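Local coordinates for protein lipase-specific foldase (Burkholderia glumae, PDB 2ES4) that assists the folding of its partner extracellular lipase as that enzyme passes through the periplasm on its way out of the cell, at residues 70-75 and 82-87; 130-135 and 171-176; 157-162 and 187-192. One frame throughout, in Å; residues are numbered along the deposited sequence.

Contact 1 (70-75 and 82-87); sequences RLPLAA and TRAVRE
L71 and P72 of the irregular segment 70-75 come alongside V85 and A84, with CA atoms 5.7 Å apart for L71 and V85, where helix 84-90 is beginning. The motif is a loop folded back on the first turn of a helix, within an otherwise all-helical fold. P72 carries the contact. Its CB is directed toward the other segment, and CG comes within 3.5 Å of V85 CG2, the two side chains crossing at about a right angle. On the same ring, P72 CD rests 3.8 Å from A84 CB, so a methyl group and a methyl branch receive neighbouring corners of the proline. Proline suits a loop here because it offers a rigid apolar ring and needs no backbone N-H partner; its backbone also bonds to A80. V85 has CG1 anti to the backbone N (chi1 176°), which leaves CG2 beside that nitrogen and facing the proline; F180 and W176 also pack on this valine. T82 slides past P72 in the opposite direction, its OG1 3.4 Å from P72 CG, a contact of van der Waals kind. L71 approaches more loosely and turns to L116 of helix 101-116, while Q115 takes its backbone N-H. Within 82-87, R83 NH1 reaches E87 OE2 in a salt bridge whose hydrogen-bond geometry is weak; the same carboxylate oxygen is also hydrogen-bonded by a polar side chain of another protein chain. No direct hydrogen bond joins the two segments. Instead one water donates to both R70 O and A84 O, lying 2.6 Å from each.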
loop_
_atom_site.group_PDB
_atom_site.type_symbol
_atom_site.label_atom_id
_atom_site.label_comp_id
_atom_site.label_asym_id
_atom_site.label_seq_id
_atom_site.Cartn_x
_atom_site.Cartn_y
_atom_site.Cartn_z
ATOM N N ARG B 70 12.230 -17.296 -11.497
ATOM C CA ARG B 70 13.202 -18.317 -11.870
ATOM C C ARG B 70 14.081 -18.817 -10.742
ATOM O O ARG B 70 14.555 -18.031 -9.919
ATOM C CB ARG B 70 14.093 -17.813 -13.010
ATOM C CG ARG B 70 13.346 -17.192 -14.184
ATOM C CD ARG B 70 12.317 -18.137 -14.765
ATOM N NE ARG B 70 12.921 -19.333 -15.345
ATOM C CZ ARG B 70 12.228 -20.391 -15.756
ATOM N NH1 ARG B 70 10.904 -20.402 -15.648
ATOM N NH2 ARG B 70 12.855 -21.440 -16.272
ATOM N N LEU B 71 14.271 -20.136 -10.699
ATOM C CA LEU B 71 15.139 -20.770 -9.712
ATOM C C LEU B 71 16.565 -20.561 -10.224
ATOM O O LEU B 71 16.871 -20.927 -11.363
ATOM C CB LEU B 71 14.840 -22.266 -9.587
ATOM C CG LEU B 71 13.670 -22.659 -8.691
ATOM C CD1 LEU B 71 13.296 -24.103 -8.903
ATOM C CD2 LEU B 71 14.041 -22.421 -7.239
ATOM N N PRO B 72 17.438 -19.938 -9.407
ATOM C CA PRO B 72 18.832 -19.664 -9.773
ATOM C C PRO B 72 19.730 -20.897 -9.875
ATOM O O PRO B 72 19.750 -21.745 -8.982
ATOM C CB PRO B 72 19.280 -18.717 -8.667
ATOM C CG PRO B 72 18.554 -19.231 -7.494
ATOM C CD PRO B 72 17.169 -19.466 -8.035
ATOM N N LEU B 73 20.451 -20.992 -10.989
ATOM C CA LEU B 73 21.356 -22.106 -11.241
ATOM C C LEU B 73 22.805 -21.655 -11.284
ATOM O O LEU B 73 23.137 -20.680 -11.959
ATOM C CB LEU B 73 20.991 -22.798 -12.558
ATOM C CG LEU B 73 19.619 -23.474 -12.626
ATOM C CD1 LEU B 73 19.375 -24.007 -14.021
ATOM C CD2 LEU B 73 19.540 -24.587 -11.593
ATOM N N ALA B 74 23.662 -22.369 -10.559
ATOM C CA ALA B 74 25.089 -22.060 -10.513
ATOM C C ALA B 74 25.822 -22.838 -11.602
ATOM O O ALA B 74 25.199 -23.573 -12.378
ATOM C CB ALA B 74 25.658 -22.398 -9.143
ATOM N N ALA B 75 27.144 -22.673 -11.651
ATOM C CA ALA B 75 27.987 -23.355 -12.633
ATOM C C ALA B 75 27.979 -24.864 -12.429
ATOM O O ALA B 75 27.840 -25.624 -13.393
ATOM C CB ALA B 75 29.405 -22.835 -12.561
ATOM N N THR B 82 21.296 -18.299 -3.418
ATOM C CA THR B 82 20.891 -16.901 -3.329
ATOM C C THR B 82 19.470 -16.835 -2.795
ATOM O O THR B 82 18.770 -17.851 -2.749
ATOM C CB THR B 82 20.952 -16.197 -4.705
ATOM O OG1 THR B 82 20.052 -16.838 -5.615
ATOM C CG2 THR B 82 22.365 -16.246 -5.278
ATOM N N ARG B 83 19.043 -15.636 -2.408
ATOM C CA ARG B 83 17.699 -15.419 -1.882
ATOM C C ARG B 83 16.617 -15.707 -2.913
ATOM O O ARG B 83 15.455 -15.914 -2.560
ATOM C CB ARG B 83 17.582 -13.992 -1.364
ATOM C CG ARG B 83 16.289 -13.677 -0.617
ATOM C CD ARG B 83 16.365 -12.314 0.043
ATOM N NE ARG B 83 16.815 -11.263 -0.874
ATOM C CZ ARG B 83 16.135 -10.835 -1.936
ATOM N NH1 ARG B 83 14.956 -11.362 -2.232
ATOM N NH2 ARG B 83 16.651 -9.903 -2.720
ATOM N N ALA B 84 17.017 -15.767 -4.182
ATOM C CA ALA B 84 16.102 -16.055 -5.282
ATOM C C ALA B 84 15.436 -17.417 -5.094
ATOM O O ALA B 84 14.294 -17.612 -5.508
ATOM C CB ALA B 84 16.828 -16.001 -6.603
ATOM N N VAL B 85 16.134 -18.334 -4.423
ATOM C CA VAL B 85 15.593 -19.664 -4.148
ATOM C C VAL B 85 14.393 -19.531 -3.216
ATOM O O VAL B 85 13.356 -20.150 -3.450
ATOM C CB VAL B 85 16.640 -20.592 -3.502
ATOM C CG1 VAL B 85 16.027 -21.942 -3.143
ATOM C CG2 VAL B 85 17.791 -20.808 -4.443
ATOM N N ARG B 86 14.537 -18.695 -2.188
ATOM C CA ARG B 86 13.469 -18.453 -1.221
ATOM C C ARG B 86 12.284 -17.731 -1.846
ATOM O O ARG B 86 11.134 -18.012 -1.502
ATOM C CB ARG B 86 13.983 -17.623 -0.045
ATOM C CG ARG B 86 12.896 -17.233 0.952
ATOM C CD ARG B 86 13.312 -16.094 1.826
ATOM N NE ARG B 86 12.175 -15.531 2.546
ATOM C CZ ARG B 86 12.227 -14.445 3.312
ATOM N NH1 ARG B 86 13.369 -13.784 3.479
ATOM N NH2 ARG B 86 11.125 -14.011 3.912
ATOM N N GLU B 87 12.570 -16.792 -2.745
ATOM C CA GLU B 87 11.516 -16.029 -3.413
ATOM C C GLU B 87 10.616 -16.938 -4.234
ATOM O O GLU B 87 9.407 -16.713 -4.311
ATOM C CB GLU B 87 12.108 -14.938 -4.292
ATOM C CG GLU B 87 12.917 -13.914 -3.520
ATOM C CD GLU B 87 13.320 -12.737 -4.373
ATOM O OE1 GLU B 87 13.994 -12.940 -5.402
ATOM O OE2 GLU B 87 12.973 -11.598 -4.004
HETATM O O HOH W 1 13.348 -16.885 -7.863
#

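Contact 2 (130-135 and 171-176); sequences RRYRAY and RTLGEW
T172 presses its side chain against Y135 where helix 155-172 runs out beside helix 120-137. Its OG1 lies between the backbone N and the carbonyl carbon (chi1 57°), from where it bonds back to L168 O one turn earlier. The hydroxyl oxygen therefore has its polar partner in its own helix, and it meets the edge of the Y135 ring, in plane, 3.5 Å from CD2. The other branch, T172 CG2, packs 3.8 Å from Y135 CA. A small branched residue fits so close a backbone approach. The carbonyl T172 O points to the aliphatic part of R131, 3.2 Å from CG and nearly as near CB and CD. Positive charge next to this helix C-terminus is probably favourable. L173 starts out away from the partner helix but bends back: CD2 reaches 3.7 Å from Y132 CA, while CD1 is 4.2 Å from Y135 CD2. One branch thus touches the Y132 backbone and the other the Y135 ring. G174 then turns the chain with a positive phi of 54°, a value that glycine adopts readily. W176 follows, its N bonded to L173 O, and sends the indole across R131 at about a right angle. W176 CD1 sits 3.8 Å above the guanidinium plane, offset toward its rim. The planes are 81° apart, so the indole offers its edge; its cation-pi partner is R81. Around this joint, helix 177-198 supplies F181, stacked on Y135, and F180, edge-to-face with Y132, whose OH bonds to D90. V85 of helix 84-90 and V128 of helix 120-137 pack on W176, and the turn links helices 155-172 and 177-198 into a helical hairpin packed on helix 120-137.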
loop_
_atom_site.group_PDB
_atom_site.type_symbol
_atom_site.label_atom_id
_atom_site.label_comp_id
_atom_site.label_asym_id
_atom_site.label_seq_id
_atom_site.Cartn_x
_atom_site.Cartn_y
_atom_site.Cartn_z
ATOM N N ARG B 130 11.850 -29.264 1.607
ATOM C CA ARG B 130 11.682 -30.048 2.823
ATOM C C ARG B 130 12.182 -29.276 4.040
ATOM O O ARG B 130 11.476 -29.146 5.041
ATOM C CB ARG B 130 12.411 -31.381 2.718
ATOM N N ARG B 131 13.377 -28.705 3.916
ATOM C CA ARG B 131 13.973 -27.930 4.996
ATOM C C ARG B 131 13.228 -26.631 5.287
ATOM O O ARG B 131 13.148 -26.209 6.443
ATOM C CB ARG B 131 15.442 -27.656 4.700
ATOM C CG ARG B 131 16.341 -28.824 5.066
ATOM C CD ARG B 131 17.804 -28.525 4.797
ATOM N NE ARG B 131 18.152 -28.674 3.386
ATOM C CZ ARG B 131 19.395 -28.634 2.911
ATOM N NH1 ARG B 131 20.423 -28.446 3.730
ATOM N NH2 ARG B 131 19.612 -28.789 1.611
ATOM N N TYR B 132 12.647 -26.029 4.249
ATOM C CA TYR B 132 11.891 -24.795 4.410
ATOM C C TYR B 132 10.605 -25.046 5.166
ATOM O O TYR B 132 10.294 -24.335 6.112
ATOM C CB TYR B 132 11.585 -24.146 3.059
ATOM C CG TYR B 132 11.191 -22.682 3.136
ATOM C CD1 TYR B 132 10.610 -22.046 2.031
ATOM C CD2 TYR B 132 11.432 -21.909 4.303
ATOM C CE1 TYR B 132 10.274 -20.670 2.076
ATOM C CE2 TYR B 132 11.104 -20.545 4.359
ATOM C CZ TYR B 132 10.524 -19.934 3.240
ATOM O OH TYR B 132 10.189 -18.607 3.298
ATOM N N ARG B 133 9.866 -26.067 4.751
ATOM C CA ARG B 133 8.614 -26.410 5.409
ATOM C C ARG B 133 8.847 -26.842 6.855
ATOM O O ARG B 133 7.994 -26.626 7.712
ATOM C CB ARG B 133 7.877 -27.489 4.625
ATOM C CG ARG B 133 8.588 -28.811 4.535
ATOM C CD ARG B 133 7.923 -29.746 3.577
ATOM N NE ARG B 133 6.509 -29.866 3.887
ATOM C CZ ARG B 133 5.661 -30.644 3.231
ATOM N NH1 ARG B 133 6.079 -31.391 2.216
ATOM N NH2 ARG B 133 4.385 -30.663 3.585
ATOM N N ALA B 134 10.031 -27.402 7.121
ATOM C CA ALA B 134 10.405 -27.824 8.468
ATOM C C ALA B 134 10.551 -26.568 9.318
ATOM O O ALA B 134 10.224 -26.573 10.503
ATOM C CB ALA B 134 11.706 -28.596 8.445
ATOM N N TYR B 135 10.983 -25.482 8.673
ATOM C CA TYR B 135 11.151 -24.188 9.321
ATOM C C TYR B 135 9.820 -23.671 9.841
ATOM O O TYR B 135 9.752 -23.206 10.973
ATOM C CB TYR B 135 11.811 -23.197 8.345
ATOM C CG TYR B 135 11.842 -21.756 8.782
ATOM C CD1 TYR B 135 10.695 -20.935 8.675
ATOM C CD2 TYR B 135 13.009 -21.200 9.312
ATOM C CE1 TYR B 135 10.706 -19.608 9.101
ATOM C CE2 TYR B 135 13.037 -19.859 9.739
ATOM C CZ TYR B 135 11.882 -19.073 9.624
ATOM O OH TYR B 135 11.908 -17.760 10.012
ATOM N N ARG B 171 19.072 -24.205 12.199
ATOM C CA ARG B 171 18.797 -25.612 12.483
ATOM C C ARG B 171 18.009 -26.303 11.373
ATOM O O ARG B 171 18.279 -27.458 11.037
ATOM C CB ARG B 171 18.062 -25.740 13.806
ATOM N N THR B 172 17.051 -25.582 10.794
ATOM C CA THR B 172 16.206 -26.119 9.734
ATOM C C THR B 172 16.774 -25.920 8.336
ATOM O O THR B 172 16.915 -26.879 7.584
ATOM C CB THR B 172 14.802 -25.515 9.791
ATOM O OG1 THR B 172 14.887 -24.085 9.716
ATOM C CG2 THR B 172 14.099 -25.908 11.087
ATOM N N LEU B 173 17.101 -24.677 7.998
ATOM C CA LEU B 173 17.645 -24.357 6.683
ATOM C C LEU B 173 19.147 -24.555 6.612
ATOM O O LEU B 173 19.678 -24.848 5.539
ATOM C CB LEU B 173 17.276 -22.928 6.294
ATOM C CG LEU B 173 15.784 -22.647 6.178
ATOM C CD1 LEU B 173 15.554 -21.189 5.984
ATOM C CD2 LEU B 173 15.231 -23.435 5.021
ATOM N N GLY B 174 19.821 -24.395 7.752
ATOM C CA GLY B 174 21.266 -24.573 7.812
ATOM C C GLY B 174 22.051 -23.745 6.821
ATOM O O GLY B 174 22.085 -22.519 6.910
ATOM N N GLU B 175 22.605 -24.428 5.822
ATOM C CA GLU B 175 23.389 -23.792 4.767
ATOM C C GLU B 175 22.590 -22.741 3.991
ATOM O O GLU B 175 23.161 -21.793 3.448
ATOM C CB GLU B 175 23.910 -24.839 3.830
ATOM N N TRP B 176 21.265 -22.909 3.986
ATOM C CA TRP B 176 20.362 -21.996 3.306
ATOM C C TRP B 176 19.801 -20.881 4.178
ATOM O O TRP B 176 19.107 -19.998 3.675
ATOM C CB TRP B 176 19.215 -22.729 2.620
ATOM C CG TRP B 176 19.650 -23.618 1.512
ATOM C CD1 TRP B 176 19.994 -24.933 1.612
ATOM C CD2 TRP B 176 19.793 -23.266 0.133
ATOM N NE1 TRP B 176 20.347 -25.431 0.383
ATOM C CE2 TRP B 176 20.236 -24.436 -0.548
ATOM C CE3 TRP B 176 19.590 -22.084 -0.602
ATOM C CZ2 TRP B 176 20.478 -24.455 -1.939
ATOM C CZ3 TRP B 176 19.827 -22.103 -1.979
ATOM C CH2 TRP B 176 20.268 -23.286 -2.636
#

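Contact 3 (157-162 and 187-192); sequences AMQLAL and RQRHDL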
loop_
_atom_site.group_PDB
_atom_site.type_symbol
_atom_site.label_atom_id
_atom_site.label_comp_id
_atom_site.label_asym_id
_atom_site.label_seq_id
_atom_site.Cartn_x
_atom_site.Cartn_y
_atom_site.Cartn_z
ATOM N N ALA B 157 12.447 -6.832 22.924
ATOM C CA ALA B 157 11.779 -8.105 22.639
ATOM C C ALA B 157 11.857 -8.447 21.158
ATOM O O ALA B 157 12.215 -9.568 20.797
ATOM C CB ALA B 157 10.335 -8.059 23.080
ATOM N N MET B 158 11.582 -7.450 20.314
ATOM C CA MET B 158 11.633 -7.607 18.860
ATOM C C MET B 158 13.014 -8.030 18.393
ATOM O O MET B 158 13.145 -8.796 17.442
ATOM C CB MET B 158 11.226 -6.317 18.151
ATOM C CG MET B 158 9.827 -5.844 18.442
ATOM S SD MET B 158 9.340 -4.379 17.525
ATOM C CE MET B 158 9.524 -3.133 18.754
ATOM N N GLN B 159 14.035 -7.566 19.111
ATOM C CA GLN B 159 15.420 -7.901 18.803
ATOM C C GLN B 159 15.702 -9.346 19.157
ATOM O O GLN B 159 16.442 -10.031 18.445
ATOM C CB GLN B 159 16.380 -6.973 19.562
ATOM C CG GLN B 159 17.681 -6.641 18.833
ATOM C CD GLN B 159 18.491 -7.869 18.476
ATOM O OE1 GLN B 159 18.810 -8.690 19.340
ATOM N NE2 GLN B 159 18.731 -8.059 17.188
ATOM N N LEU B 160 15.115 -9.794 20.261
ATOM C CA LEU B 160 15.293 -11.159 20.732
ATOM C C LEU B 160 14.593 -12.148 19.824
ATOM O O LEU B 160 15.143 -13.200 19.523
ATOM C CB LEU B 160 14.764 -11.306 22.154
ATOM C CG LEU B 160 15.336 -10.351 23.202
ATOM C CD1 LEU B 160 14.673 -10.599 24.540
ATOM C CD2 LEU B 160 16.846 -10.478 23.299
ATOM N N ALA B 161 13.392 -11.788 19.369
ATOM C CA ALA B 161 12.603 -12.631 18.469
ATOM C C ALA B 161 13.387 -12.951 17.207
ATOM O O ALA B 161 13.432 -14.101 16.781
ATOM C CB ALA B 161 11.319 -11.956 18.107
ATOM N N LEU B 162 14.063 -11.938 16.665
ATOM C CA LEU B 162 14.886 -12.098 15.471
ATOM C C LEU B 162 16.060 -13.021 15.761
ATOM O O LEU B 162 16.501 -13.761 14.884
ATOM C CB LEU B 162 15.411 -10.747 14.991
ATOM C CG LEU B 162 14.373 -9.707 14.574
ATOM C CD1 LEU B 162 15.075 -8.423 14.191
ATOM C CD2 LEU B 162 13.515 -10.229 13.436
ATOM N N ARG B 187 18.389 -5.878 7.626
ATOM C CA ARG B 187 17.388 -4.828 7.417
ATOM C C ARG B 187 16.622 -4.523 8.704
ATOM O O ARG B 187 16.621 -3.385 9.175
ATOM C CB ARG B 187 16.408 -5.265 6.323
ATOM C CG ARG B 187 15.391 -4.212 5.890
ATOM C CD ARG B 187 14.455 -4.755 4.813
ATOM N NE ARG B 187 13.465 -5.708 5.328
ATOM C CZ ARG B 187 12.731 -6.521 4.566
ATOM N NH1 ARG B 187 12.873 -6.512 3.247
ATOM N NH2 ARG B 187 11.831 -7.323 5.114
ATOM N N GLN B 188 16.059 -5.569 9.309
ATOM C CA GLN B 188 15.288 -5.440 10.541
ATOM C C GLN B 188 16.126 -5.008 11.733
ATOM O O GLN B 188 15.793 -4.020 12.381
ATOM C CB GLN B 188 14.567 -6.741 10.861
ATOM C CG GLN B 188 13.542 -7.156 9.827
ATOM C CD GLN B 188 12.892 -8.481 10.160
ATOM O OE1 GLN B 188 13.564 -9.508 10.261
ATOM N NE2 GLN B 188 11.578 -8.466 10.337
ATOM N N ARG B 189 17.229 -5.717 11.987
ATOM C CA ARG B 189 18.127 -5.395 13.104
ATOM C C ARG B 189 18.576 -3.940 13.039
ATOM O O ARG B 189 18.466 -3.207 14.024
ATOM C CB ARG B 189 19.360 -6.297 13.092
ATOM C CG ARG B 189 19.062 -7.757 13.311
ATOM C CD ARG B 189 20.327 -8.608 13.211
ATOM N NE ARG B 189 20.053 -10.043 13.332
ATOM C CZ ARG B 189 19.544 -10.637 14.413
ATOM N NH1 ARG B 189 19.239 -9.933 15.494
ATOM N NH2 ARG B 189 19.329 -11.945 14.410
ATOM N N HIS B 190 18.982 -3.516 11.842
ATOM C CA HIS B 190 19.435 -2.152 11.593
ATOM C C HIS B 190 18.346 -1.120 11.900
ATOM O O HIS B 190 18.598 -0.157 12.626
ATOM C CB HIS B 190 19.901 -2.015 10.145
ATOM C CG HIS B 190 20.475 -0.675 9.819
ATOM N ND1 HIS B 190 19.691 0.452 9.676
ATOM C CD2 HIS B 190 21.748 -0.282 9.603
ATOM C CE1 HIS B 190 20.460 1.481 9.379
ATOM N NE2 HIS B 190 21.713 1.066 9.330
ATOM N N ASP B 191 17.145 -1.334 11.363
ATOM C CA ASP B 191 16.027 -0.419 11.590
ATOM C C ASP B 191 15.568 -0.418 13.034
ATOM O O ASP B 191 15.249 0.634 13.580
ATOM C CB ASP B 191 14.846 -0.754 10.682
ATOM C CG ASP B 191 15.127 -0.454 9.224
ATOM O OD1 ASP B 191 15.710 0.610 8.927
ATOM O OD2 ASP B 191 14.763 -1.282 8.367
ATOM N N LEU B 192 15.598 -1.593 13.662
ATOM C CA LEU B 192 15.196 -1.737 15.057
ATOM C C LEU B 192 16.064 -0.872 15.967
ATOM O O LEU B 192 15.599 -0.365 16.991
ATOM C CB LEU B 192 15.282 -3.198 15.482
ATOM C CG LEU B 192 14.612 -3.557 16.797
ATOM C CD1 LEU B 192 13.146 -3.163 16.765
ATOM C CD2 LEU B 192 14.740 -4.991 17.011
#
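L162 and L192 point inward from two helices that run antiparallel; the axes of the two segments come within 10.4 Å and cross at -164°, and each leucine reaches into the side chains opposite. L192 has CG anti to its backbone N (chi1 -167°), and both its methyls touch M158 CB. CD2 also lies over the backbone of helix 155-172, 3.4 Å from Q159 N, and touches the aliphatic CB of Q159. CD1, 3.9 Å from M158 CB, alone approaches the thioether; the M158 chain, crossed at a slant, is flexible and bends at its end, so that both SD and CE lie near this methyl. L162 makes the reciprocal contact one turn further along. Its CD1 packs 3.8 Å from Q188 CB, and its CD2 lies 3.3 Å from Q188 OE1, a carbon-oxygen contact. The amide nitrogen Q188 NE2 is hydrogen-bonded to the backbone of another protein chain. On the flank, R189 leans back across the interface, its chain extended from CG to NE. The guanidinium receives L162 CB over one face, with NH1 3.9 Å away, a place where a long arginine can shield an apolar residue while keeping its charge at the margin. Q159 crosses R189 at about a right angle, amide and guanidinium planes 41° apart. As assigned, Q159 NE2 and R189 NH1 are both donors only 2.6 Å apart, so the orientation of this amide is doubtful. Leucines inside and long polar chains at the side, on sequence-adjacent helices joined by a short turn, make this an antiparallel alpha-alpha hairpin.

In the fold
From the N terminus, contact 1 comes first and closes a short loop: only six residues separate 70-75 from 82-87, and it seats the loop on helix 84-90. Contact 2 then closes a much longer one, bringing the end of helix 155-172 back to helix 120-137. Before it closes, contact 3 opens at 157-162; it is completed at 187-192, so contacts 2 and 3 cross, sharing helix 155-172, whose two ends they use. Contact 1 stands in series with both. It touches contact 2 through V85 and W176, whereas contact 3 lies apart, its centre about 21 Å from that of contact 2. Together they tie the N-terminal helices to the hairpin of 155-172 and 177-198.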